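Long-range contact in glutathione reductase (Bartonella henselae, PDB 3O0H), which probably uses NADPH to reduce glutathione disulfide to glutathione, passing the electrons through a bound FAD and a redox-active disulfide: residues A164-N169 with T284-N289. Numbering follows the deposited sequence.
With FAD (flavin-adenine dinucleotide), chain H.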
ATOM      1  N   ALA B 164     -17.880  18.319  15.817  1.00 12.30           N
ATOM      2  CA  ALA B 164     -17.388  18.258  17.147  1.00 12.49           C
ATOM      3  C   ALA B 164     -16.553  19.546  17.436  1.00 14.30           C
ATOM      4  O   ALA B 164     -16.307  20.401  16.526  1.00 13.11           O
ATOM      5  CB  ALA B 164     -16.543  16.969  17.349  1.00 12.20           C
ATOM      6  N   LYS B 165     -16.151  19.682  18.683  1.00 15.75           N
ATOM      7  CA  LYS B 165     -15.451  20.841  19.199  1.00 18.58           C
ATOM      8  C   LYS B 165     -14.444  20.352  20.205  1.00 18.96           C
ATOM      9  O   LYS B 165     -14.723  19.445  20.933  1.00 17.56           O
ATOM     10  CB  LYS B 165     -16.456  21.708  19.980  1.00 20.56           C
ATOM     11  CG  LYS B 165     -16.502  23.156  19.609  1.00 27.75           C
ATOM     12  CD  LYS B 165     -17.129  23.998  20.729  1.00 32.82           C
ATOM     13  CE  LYS B 165     -17.120  25.468  20.286  1.00 36.51           C
ATOM     14  NZ  LYS B 165     -17.609  26.368  21.333  1.00 37.97           N
ATOM     15  N   ILE B 166     -13.330  21.051  20.329  1.00 19.61           N
ATOM     16  CA  ILE B 166     -12.319  20.749  21.320  1.00 22.43           C
ATOM     17  C   ILE B 166     -12.916  20.946  22.701  1.00 24.60           C
ATOM     18  O   ILE B 166     -13.712  21.850  22.913  1.00 24.05           O
ATOM     19  CB  ILE B 166     -11.062  21.651  21.079  1.00 23.37           C
ATOM     20  CG1 ILE B 166     -10.494  21.337  19.658  1.00 25.58           C
ATOM     21  CG2 ILE B 166     -10.075  21.370  22.168  1.00 25.11           C
ATOM     22  CD1 ILE B 166      -9.869  22.506  18.764  1.00 24.65           C
ATOM     23  N   VAL B 167     -12.637  20.023  23.602  1.00 27.48           N
ATOM     24  CA  VAL B 167     -13.024  20.159  24.995  1.00 31.91           C
ATOM     25  C   VAL B 167     -12.378  21.408  25.617  1.00 34.45           C
ATOM     26  O   VAL B 167     -11.292  21.825  25.235  1.00 34.17           O
ATOM     27  CB  VAL B 167     -12.596  18.939  25.867  1.00 33.67           C
ATOM     28  CG1 VAL B 167     -13.426  17.719  25.558  1.00 34.46           C
ATOM     29  CG2 VAL B 167     -11.110  18.651  25.694  1.00 34.47           C
ATOM     30  N   SER B 168     -13.056  21.965  26.602  1.00 37.83           N
ATOM     31  CA  SER B 168     -12.692  23.263  27.179  1.00 41.03           C
ATOM     32  C   SER B 168     -11.264  23.398  27.698  1.00 43.22           C
ATOM     33  O   SER B 168     -10.545  24.356  27.336  1.00 44.39           O
ATOM     34  CB  SER B 168     -13.648  23.587  28.315  1.00 42.93           C
ATOM     35  OG  SER B 168     -13.100  24.611  29.101  1.00 46.92           O
ATOM     36  N   ASN B 169     -10.853  22.458  28.547  1.00 44.53           N
ATOM     37  CA  ASN B 169      -9.522  22.495  29.173  1.00 45.87           C
ATOM     38  C   ASN B 169      -9.462  23.548  30.309  1.00 48.58           C
ATOM     39  O   ASN B 169      -8.385  23.847  30.823  1.00 49.18           O
ATOM     40  CB  ASN B 169      -8.378  22.725  28.130  1.00 44.26           C
ATOM     41  CG  ASN B 169      -8.232  21.560  27.081  1.00 42.67           C
ATOM     42  OD1 ASN B 169      -7.872  20.439  27.444  1.00 38.29           O
ATOM     43  ND2 ASN B 169      -8.464  21.861  25.769  1.00 40.16           N
ATOM     44  N   THR B 284      -6.530  16.995  23.568  1.00 17.70           N
ATOM     45  CA  THR B 284      -7.086  16.258  24.707  1.00 19.99           C
ATOM     46  C   THR B 284      -8.516  15.754  24.489  1.00 21.66           C
ATOM     47  O   THR B 284      -9.149  15.226  25.429  1.00 23.15           O
ATOM     48  CB  THR B 284      -7.054  17.129  25.955  1.00 21.45           C
ATOM     49  OG1 THR B 284      -7.742  18.357  25.685  1.00 24.19           O
ATOM     50  CG2 THR B 284      -5.576  17.428  26.323  1.00 21.53           C
ATOM     51  N   GLY B 285      -9.014  15.904  23.260  1.00 19.48           N
ATOM     52  CA  GLY B 285     -10.304  15.313  22.857  1.00 19.63           C
ATOM     53  C   GLY B 285     -11.260  16.350  22.254  1.00 19.52           C
ATOM     54  O   GLY B 285     -11.142  17.574  22.525  1.00 21.10           O
ATOM     55  N   ARG B 286     -12.208  15.843  21.469  1.00 17.13           N
ATOM     56  CA  ARG B 286     -13.259  16.630  20.857  1.00 16.38           C
ATOM     57  C   ARG B 286     -14.590  16.014  21.222  1.00 16.09           C
ATOM     58  O   ARG B 286     -14.723  14.795  21.266  1.00 14.59           O
ATOM     59  CB  ARG B 286     -13.087  16.603  19.324  1.00 16.34           C
ATOM     60  CG  ARG B 286     -11.760  17.191  18.817  1.00 16.59           C
ATOM     61  CD  ARG B 286     -11.529  16.828  17.337  1.00 17.77           C
ATOM     62  NE  ARG B 286     -12.537  17.401  16.455  1.00 15.41           N
ATOM     63  CZ  ARG B 286     -12.613  18.677  16.082  1.00 16.75           C
ATOM     64  NH1 ARG B 286     -11.763  19.590  16.548  1.00 16.51           N
ATOM     65  NH2 ARG B 286     -13.574  19.060  15.232  1.00 14.43           N
ATOM     66  N   VAL B 287     -15.565  16.849  21.483  1.00 16.02           N
ATOM     67  CA  VAL B 287     -16.900  16.396  21.861  1.00 16.55           C
ATOM     68  C   VAL B 287     -17.941  16.950  20.859  1.00 14.98           C
ATOM     69  O   VAL B 287     -17.678  17.934  20.201  1.00 15.23           O
ATOM     70  CB  VAL B 287     -17.202  16.819  23.269  1.00 17.29           C
ATOM     71  CG1 VAL B 287     -16.293  16.027  24.257  1.00 20.39           C
ATOM     72  CG2 VAL B 287     -17.034  18.363  23.455  1.00 17.67           C
ATOM     73  N   PRO B 288     -19.110  16.301  20.736  1.00 14.80           N
ATOM     74  CA  PRO B 288     -20.207  16.780  19.882  1.00 13.77           C
ATOM     75  C   PRO B 288     -20.529  18.243  20.132  1.00 14.29           C
ATOM     76  O   PRO B 288     -20.607  18.685  21.292  1.00 13.59           O
ATOM     77  CB  PRO B 288     -21.384  15.914  20.314  1.00 14.10           C
ATOM     78  CG  PRO B 288     -20.732  14.621  20.759  1.00 13.21           C
ATOM     79  CD  PRO B 288     -19.525  15.120  21.529  1.00 16.37           C
ATOM     80  N   ASN B 289     -20.664  18.999  19.037  1.00 13.43           N
ATOM     81  CA  ASN B 289     -20.869  20.437  19.073  1.00 14.45           C
ATOM     82  C   ASN B 289     -22.377  20.758  19.071  1.00 14.33           C
ATOM     83  O   ASN B 289     -22.963  21.039  18.028  1.00 13.63           O
ATOM     84  CB  ASN B 289     -20.189  21.060  17.855  1.00 14.16           C
ATOM     85  CG  ASN B 289     -20.308  22.560  17.804  1.00 16.20           C
ATOM     86  OD1 ASN B 289     -20.594  23.229  18.812  1.00 14.68           O
ATOM     87  ND2 ASN B 289     -20.043  23.113  16.622  1.00 16.93           N
TER
HETATM   88  PA  FAD H 500     -17.315  18.746  10.459  1.00 12.80           P
HETATM   89  O1A FAD H 500     -16.503  19.111  11.664  1.00 12.38           O
HETATM   90  O2A FAD H 500     -16.500  18.328   9.265  1.00 12.81           O
HETATM   91  O5B FAD H 500     -18.309  19.915  10.012  1.00 11.58           O
HETATM   92  C5B FAD H 500     -19.101  20.667  10.907  1.00 12.86           C
HETATM   93  C4B FAD H 500     -19.223  22.042  10.282  1.00 11.36           C
HETATM   94  O4B FAD H 500     -20.269  22.788  10.886  1.00 13.53           O
HETATM   95  C3B FAD H 500     -17.963  22.891  10.403  1.00 11.40           C
HETATM   96  O3B FAD H 500     -17.581  23.393   9.119  1.00 14.23           O
HETATM   97  C2B FAD H 500     -18.360  24.028  11.326  1.00 13.87           C
HETATM   98  O2B FAD H 500     -17.714  25.226  10.965  1.00 13.57           O
HETATM   99  C1B FAD H 500     -19.827  24.164  11.102  1.00 12.14           C
HETATM  100  N9A FAD H 500     -20.737  24.561  12.189  1.00 11.65           N
HETATM  101  C8A FAD H 500     -20.815  24.045  13.448  1.00  9.30           C
HETATM  102  N7A FAD H 500     -21.878  24.589  14.062  1.00  9.28           N
HETATM  103  C5A FAD H 500     -22.470  25.446  13.178  1.00  9.21           C
HETATM  104  C6A FAD H 500     -23.613  26.200  13.228  1.00 11.56           C
HETATM  105  N6A FAD H 500     -24.387  26.274  14.322  1.00 11.03           N
HETATM  106  N1A FAD H 500     -23.969  26.946  12.131  1.00 11.19           N
HETATM  107  C2A FAD H 500     -23.201  26.886  10.992  1.00 13.23           C
HETATM  108  N3A FAD H 500     -22.089  26.115  10.925  1.00 12.87           N
HETATM  109  C4A FAD H 500     -21.779  25.381  12.002  1.00 11.87           C
HETATM  110  N1  FAD H 500     -10.974  11.831  10.391  1.00 13.72           N
HETATM  111  C2  FAD H 500     -10.570  10.822   9.540  1.00 11.18           C
HETATM  112  O2  FAD H 500     -11.377   9.999   9.037  1.00 12.68           O
HETATM  113  N3  FAD H 500      -9.274  10.714   9.225  1.00 12.28           N
HETATM  114  C4  FAD H 500      -8.313  11.598   9.689  1.00 14.17           C
HETATM  115  O4  FAD H 500      -7.150  11.430   9.300  1.00 13.93           O
HETATM  116  C4X FAD H 500      -8.711  12.621  10.550  1.00 11.92           C
HETATM  117  N5  FAD H 500      -7.818  13.539  11.032  1.00 14.92           N
HETATM  118  C5X FAD H 500      -8.288  14.563  11.854  1.00 11.58           C
HETATM  119  C6  FAD H 500      -7.364  15.470  12.345  1.00 11.57           C
HETATM  120  C7  FAD H 500      -7.772  16.520  13.156  1.00 12.69           C
HETATM  121  C7M FAD H 500      -6.722  17.496  13.656  1.00 14.26           C
HETATM  122  C8  FAD H 500      -9.109  16.663  13.472  1.00 10.10           C
HETATM  123  C8M FAD H 500      -9.574  17.776  14.389  1.00 10.35           C
HETATM  124  C9  FAD H 500     -10.038  15.741  13.006  1.00  9.20           C
HETATM  125  C9A FAD H 500      -9.623  14.679  12.195  1.00  8.53           C
HETATM  126  N10 FAD H 500     -10.509  13.741  11.695  1.00 12.23           N
HETATM  127  C10 FAD H 500     -10.063  12.741  10.868  1.00 12.02           C
HETATM  128  C1' FAD H 500     -11.952  13.774  12.014  1.00 10.35           C
HETATM  129  C2' FAD H 500     -12.802  14.425  10.952  1.00 12.33           C
HETATM  130  O2' FAD H 500     -12.383  15.768  10.799  1.00 12.21           O
HETATM  131  C3' FAD H 500     -14.236  14.378  11.410  1.00 10.98           C
HETATM  132  O3' FAD H 500     -14.643  13.094  11.847  1.00 12.45           O
HETATM  133  C4' FAD H 500     -15.147  14.939  10.340  1.00 13.31           C
HETATM  134  O4' FAD H 500     -14.705  16.259  10.013  1.00 14.55           O
HETATM  135  C5' FAD H 500     -16.586  15.012  10.835  1.00 11.45           C
HETATM  136  O5' FAD H 500     -17.459  15.486   9.785  1.00 11.35           O
HETATM  137  P   FAD H 500     -18.773  16.274  10.263  1.00 10.72           P
HETATM  138  O1P FAD H 500     -19.659  16.548   9.068  1.00 14.03           O
HETATM  139  O2P FAD H 500     -19.455  15.497  11.368  1.00 10.01           O
HETATM  140  O3P FAD H 500     -18.323  17.613  10.981  1.00 10.76           O
HETATM  141  O   HOH W   1     -15.928  17.759  13.952  1.00  9.26           O
HETATM  142  O   HOH W   2     -17.665  21.782  14.727  1.00 14.47           O
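K165 and V287 form the hydrogen-bonded pair at the middle of a two-stranded antiparallel ribbon, a compact example of how two short strands can tie separate parts of a chain together. K165 N donates to V287 O at 2.8 Å, in the carbonyl plane, and V287 N returns a straighter bond to K165 O. A third rung, V167 N to G285 O at 3.1 Å, is almost linear (174°) and carries the pairing past the end of strand 164-166. Beyond it the hydroxyl T284 OG1 donates to a lone pair of N169 OD1 at 2.7 Å, so a side-chain bond closes this end of the ladder.

Apolar contact is modest. V167 reaches across with both methyls: CG1 meets V287 CG1 at 3.6 Å, while CG2 packs against G285 O and T284 OG1.

On the face shared by I166 and R286, the arginine chain bends at its third torsion (chi3 64°), bringing the guanidinium between the strand and the cofactor. The A164–K165 peptide covers one face and the flavin methyl C8M of FAD, 3.3 Å above the plane and offset toward the rim, the other. A water in the guanidinium plane accepts from R286 NH2 and A164 N and donates to the phosphate oxygen O1A of FAD. Farther along, N289 ND2 lies 3.4 Å from C8A in the adenine of FAD.

Strands 158-160 and 279-282 belong to different parallel sheets, and the segments that follow them pair here, an antiparallel two-stranded link beside the FAD pocket consistent with the two-dinucleotide-binding-domain fold of flavoprotein disulfide reductases.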